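Local structure of methyltransferase domain-containing protein (Serratia marcescens, 7CLU) at the interface of chains A and B. The protein transfers a methyl group from S-adenosyl-L-methionine to an oxygen of its acceptor, an O-methylation step in the pathway that makes the red pigment prodigiosin. Residues are numbered along the deposited sequence; one frame, centred on the assembly and turned at random. Chains: chain A/B, Methyltransferase domain-containing protein.

Contact 1: the interface of chains A and B. Residues chain A 278, 282-285, 289-290, 293; chain B 59-60, 63.
A:Ala289 and B:Ala60 meet where helix 286-298 of chain A, from the O-methyltransferase domain, packs on helix 51-63 of chain B, from the dimerisation domain. The tight part is built largely from small residues. The methyl CB of A:Ala289 lies 3.8 Å from the backbone CA of B:Ala60, so methyl and main chain meet directly. The same methyl also touches CB of B:Ala63, at 3.8 Å. CB of B:Ala60 points at a pair of leucine methyls, CD2 of A:Leu290 and CD1 of A:Leu293, the latter 3.8 Å away.

B:Ile59 lies between the chain A helix and the loop that leads into it, and its CG2 touches both. This branch stands anti to the backbone N and beside the carbonyl carbon, which turns it to CB of A:Ala289 at 4.0 Å. It also packs closely on the loop, 3.5 Å from the carbonyl O of A:Lys282. The looser side is at the CD1 tip of B:Ile59, which stays 4.4 Å from CD1 of A:Leu278. CB of A:Lys282 passes this tip at 4.1 Å, and its CE does so at slightly longer range. No nitrogen or oxygen pairs across the patch, so the fit rests on shape; the carbonyl O of A:Ser283 merely abuts the methyl CB of B:Ala63, at 3.4 Å.

Contact 2: the interface of chains A and B. Residues chain A 21-22, 25, 92, 95-96, 99; chain B 9, 12-13.
The N-terminal dimerisation domain of this O-methyltransferase family supplies helix 5-12 of chain B and helix 15-26 of chain A: B:Met12, the last residue of its helix, is brought against helix 15-26 and also against helix 93-107 of chain A. B:Met12 enters as a long apolar plug and has 112 Å² of its surface hidden by chain A. Its CG is anti to the carbonyl carbon (chi1 -75°), and the chain then runs extended before bending at the sulfur (chi3 71°). This last bend turns the methyl CE towards the start of helix 93-107.

Nearest the root, CG of B:Met12 lies 3.8 Å from CB of A:Leu21, whose side chain crosses it at about a right angle. Further out, SD is approached by CD1 of A:Leu92 at 3.8 Å and by CD1 of A:Leu25 as well. At the tip, CE of B:Met12 is 3.6 Å from that same CD1 of A:Leu25. It meets the helix backbone at A:Gly96, 3.5 Å from the glycine N. CG of A:Leu95 adds a further face to the methyl, 3.8 Å from CE.

A:Leu95 takes a different staggered position from the leucines around it: its CG is anti to the backbone N (chi1 -179°), and its CD2 lies against both CE of B:Met12 and CG1 of B:Val9, the latter at 4.0 Å. The second branch of B:Val9, CG2, meets CD2 of A:Leu92, the two side chains crossing roughly perpendicular. On the opposite flank, CD1 of A:Ile99 packs against CB of B:Met12 and lies 3.5 Å from its carbonyl O, a van der Waals approach. Beyond it the packing thins, with CE of B:Met13 4.2 Å from CD1 of A:Ile99.

Contact 1: the interface of chains A and B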
loop_
_atom_site.group_PDB
_atom_site.type_symbol
_atom_site.label_atom_id
_atom_site.label_comp_id
_atom_site.label_asym_id
_atom_site.label_seq_id
_atom_site.Cartn_x
_atom_site.Cartn_y
_atom_site.Cartn_z
ATOM N N LEU A 278 -14.757 7.573 14.048
ATOM C CA LEU A 278 -14.438 8.779 13.302
ATOM C C LEU A 278 -14.654 10.000 14.188
ATOM O O LEU A 278 -15.473 9.987 15.111
ATOM C CB LEU A 278 -15.314 8.877 12.059
ATOM C CG LEU A 278 -15.232 7.653 11.143
ATOM C CD1 LEU A 278 -16.350 7.651 10.128
ATOM C CD2 LEU A 278 -13.887 7.662 10.474
ATOM N N LYS A 282 -16.446 13.722 10.957
ATOM C CA LYS A 282 -16.152 12.584 10.078
ATOM C C LYS A 282 -15.135 12.977 9.005
ATOM O O LYS A 282 -15.335 12.776 7.804
ATOM C CB LYS A 282 -17.443 12.020 9.469
ATOM C CG LYS A 282 -18.428 11.499 10.522
ATOM C CD LYS A 282 -19.815 11.112 9.949
ATOM C CE LYS A 282 -19.888 9.629 9.573
ATOM N NZ LYS A 282 -21.220 9.168 9.013
ATOM N N SER A 283 -14.032 13.572 9.467
ATOM C CA SER A 283 -12.912 13.971 8.622
ATOM C C SER A 283 -11.680 13.111 8.848
ATOM O O SER A 283 -10.639 13.352 8.222
ATOM C CB SER A 283 -12.546 15.441 8.874
ATOM O OG SER A 283 -12.015 15.608 10.176
ATOM N N GLY A 284 -11.774 12.126 9.725
ATOM C CA GLY A 284 -10.652 11.315 10.109
ATOM C C GLY A 284 -10.996 10.603 11.391
ATOM O O GLY A 284 -12.173 10.505 11.751
ATOM N N PRO A 285 -9.982 10.104 12.120
ATOM C CA PRO A 285 -8.567 10.152 11.708
ATOM C C PRO A 285 -8.266 9.252 10.502
ATOM O O PRO A 285 -9.125 8.480 10.076
ATOM C CB PRO A 285 -7.813 9.670 12.950
ATOM C CG PRO A 285 -8.805 8.908 13.735
ATOM C CD PRO A 285 -10.152 9.504 13.456
ATOM N N ALA A 289 -10.495 6.161 8.908
ATOM C CA ALA A 289 -11.181 6.386 7.645
ATOM C C ALA A 289 -10.859 5.277 6.645
ATOM O O ALA A 289 -11.751 4.781 5.941
ATOM C CB ALA A 289 -10.798 7.758 7.094
ATOM N N LEU A 290 -9.593 4.861 6.582
ATOM C CA LEU A 290 -9.218 3.795 5.658
ATOM C C LEU A 290 -9.673 2.437 6.172
ATOM O O LEU A 290 -10.003 1.544 5.375
ATOM C CB LEU A 290 -7.707 3.804 5.430
ATOM C CG LEU A 290 -7.233 5.068 4.711
ATOM C CD1 LEU A 290 -5.728 5.221 4.797
ATOM C CD2 LEU A 290 -7.663 4.992 3.269
ATOM N N LEU A 293 -12.993 1.705 4.753
ATOM C CA LEU A 293 -12.924 1.133 3.413
ATOM C C LEU A 293 -12.518 -0.338 3.459
ATOM O O LEU A 293 -12.991 -1.147 2.652
ATOM C CB LEU A 293 -11.939 1.934 2.559
ATOM C CG LEU A 293 -12.386 3.305 2.047
ATOM C CD1 LEU A 293 -11.282 3.977 1.195
ATOM C CD2 LEU A 293 -13.676 3.164 1.224
ATOM N N ILE B 59 -14.674 10.308 2.781
ATOM C CA ILE B 59 -14.087 10.531 4.095
ATOM C C ILE B 59 -12.602 10.169 4.091
ATOM O O ILE B 59 -11.777 10.885 4.660
ATOM C CB ILE B 59 -14.867 9.748 5.170
ATOM C CG1 ILE B 59 -16.256 10.350 5.360
ATOM C CG2 ILE B 59 -14.142 9.784 6.509
ATOM C CD1 ILE B 59 -17.166 9.515 6.264
ATOM N N ALA B 60 -12.233 9.063 3.447
ATOM C CA ALA B 60 -10.818 8.708 3.424
ATOM C C ALA B 60 -10.002 9.735 2.652
ATOM O O ALA B 60 -8.854 10.032 3.021
ATOM C CB ALA B 60 -10.621 7.317 2.837
ATOM N N ALA B 63 -9.464 12.653 4.768
ATOM C CA ALA B 63 -8.502 12.335 5.821
ATOM C C ALA B 63 -7.087 12.246 5.272
ATOM O O ALA B 63 -6.125 12.537 5.994
ATOM C CB ALA B 63 -8.885 11.024 6.522
#

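Contact 2: the interface of chains A and B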
loop_
_atom_site.group_PDB
_atom_site.type_symbol
_atom_site.label_atom_id
_atom_site.label_comp_id
_atom_site.label_asym_id
_atom_site.label_seq_id
_atom_site.Cartn_x
_atom_site.Cartn_y
_atom_site.Cartn_z
ATOM N N LEU A 21 7.650 -5.198 2.093
ATOM C CA LEU A 21 7.631 -5.643 3.483
ATOM C C LEU A 21 6.950 -7.001 3.641
ATOM O O LEU A 21 7.497 -7.895 4.299
ATOM C CB LEU A 21 6.966 -4.578 4.355
ATOM C CG LEU A 21 7.805 -3.337 4.706
ATOM C CD1 LEU A 21 6.924 -2.257 5.335
ATOM C CD2 LEU A 21 8.966 -3.674 5.675
ATOM N N THR A 22 5.747 -7.186 3.061
ATOM C CA THR A 22 5.051 -8.460 3.264
ATOM C C THR A 22 5.782 -9.622 2.601
ATOM O O THR A 22 5.756 -10.737 3.128
ATOM C CB THR A 22 3.595 -8.420 2.761
ATOM O OG1 THR A 22 3.550 -8.293 1.339
ATOM C CG2 THR A 22 2.782 -7.276 3.422
ATOM N N LEU A 25 8.610 -10.555 4.925
ATOM C CA LEU A 25 8.100 -11.271 6.089
ATOM C C LEU A 25 7.720 -12.696 5.721
ATOM O O LEU A 25 8.024 -13.635 6.467
ATOM C CB LEU A 25 6.909 -10.524 6.695
ATOM C CG LEU A 25 7.199 -9.162 7.339
ATOM C CD1 LEU A 25 5.892 -8.436 7.686
ATOM C CD2 LEU A 25 8.085 -9.293 8.569
ATOM N N LEU A 92 5.334 -9.437 12.966
ATOM C CA LEU A 92 4.280 -8.914 12.105
ATOM C C LEU A 92 3.819 -9.917 11.052
ATOM O O LEU A 92 2.977 -9.573 10.218
ATOM C CB LEU A 92 4.757 -7.612 11.444
ATOM C CG LEU A 92 4.784 -6.404 12.379
ATOM C CD1 LEU A 92 5.255 -5.121 11.697
ATOM C CD2 LEU A 92 3.420 -6.209 13.037
ATOM N N LEU A 95 0.014 -10.328 10.134
ATOM C CA LEU A 95 -0.553 -9.255 9.323
ATOM C C LEU A 95 -0.102 -9.370 7.876
ATOM O O LEU A 95 -0.903 -9.206 6.947
ATOM C CB LEU A 95 -0.176 -7.897 9.902
ATOM C CG LEU A 95 -0.686 -6.629 9.202
ATOM C CD1 LEU A 95 -2.205 -6.655 9.098
ATOM C CD2 LEU A 95 -0.215 -5.375 9.958
ATOM N N GLY A 96 1.182 -9.659 7.665
ATOM C CA GLY A 96 1.677 -9.836 6.313
ATOM C C GLY A 96 0.895 -10.870 5.531
ATOM O O GLY A 96 0.538 -10.646 4.368
ATOM N N ILE A 99 -2.569 -9.700 4.763
ATOM C CA ILE A 99 -2.497 -8.807 3.610
ATOM C C ILE A 99 -2.324 -9.605 2.319
ATOM O O ILE A 99 -3.082 -9.433 1.360
ATOM C CB ILE A 99 -1.363 -7.775 3.805
ATOM C CG1 ILE A 99 -1.799 -6.703 4.810
ATOM C CG2 ILE A 99 -0.988 -7.130 2.467
ATOM C CD1 ILE A 99 -0.660 -6.008 5.562
ATOM N N VAL B 9 3.728 -1.313 10.295
ATOM C CA VAL B 9 2.302 -1.553 10.049
ATOM C C VAL B 9 1.758 -0.547 9.046
ATOM O O VAL B 9 1.124 -0.924 8.058
ATOM C CB VAL B 9 1.504 -1.524 11.364
ATOM C CG1 VAL B 9 -0.008 -1.546 11.081
ATOM C CG2 VAL B 9 1.894 -2.698 12.209
ATOM N N MET B 12 3.045 -1.377 5.607
ATOM C CA MET B 12 2.465 -2.625 5.129
ATOM C C MET B 12 1.037 -2.429 4.636
ATOM O O MET B 12 0.563 -3.210 3.802
ATOM C CB MET B 12 2.487 -3.685 6.239
ATOM C CG MET B 12 3.864 -4.318 6.519
ATOM S SD MET B 12 3.844 -5.151 8.127
ATOM C CE MET B 12 2.780 -6.552 7.710
ATOM N N MET B 13 0.377 -1.374 5.119
ATOM C CA MET B 13 -1.028 -1.087 4.726
ATOM C C MET B 13 -1.091 0.109 3.766
ATOM O O MET B 13 -2.207 0.584 3.506
ATOM C CB MET B 13 -1.891 -0.800 5.957
ATOM C CG MET B 13 -1.686 -1.797 7.077
ATOM S SD MET B 13 -3.227 -2.315 7.859
ATOM C CE MET B 13 -3.851 -3.444 6.616
#

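About 21 Å separates the C-alpha centres of contact 1 and contact 2, and they share no residue. In contact 2 helix 5-12 of chain B meets helices 15-26 and 93-107 of chain A; in contact 1 the dimerisation region of chain B reaches the O-methyltransferase domain of chain A. Two-fold symmetry repeats each with the chains exchanged, so the dimer is held at several separate apolar patches. The centre of contact 1 is about 12 Å from A:His247, the predicted proton acceptor, against about 18 Å for contact 2; the partner chain may therefore help shape the surroundings of the active site.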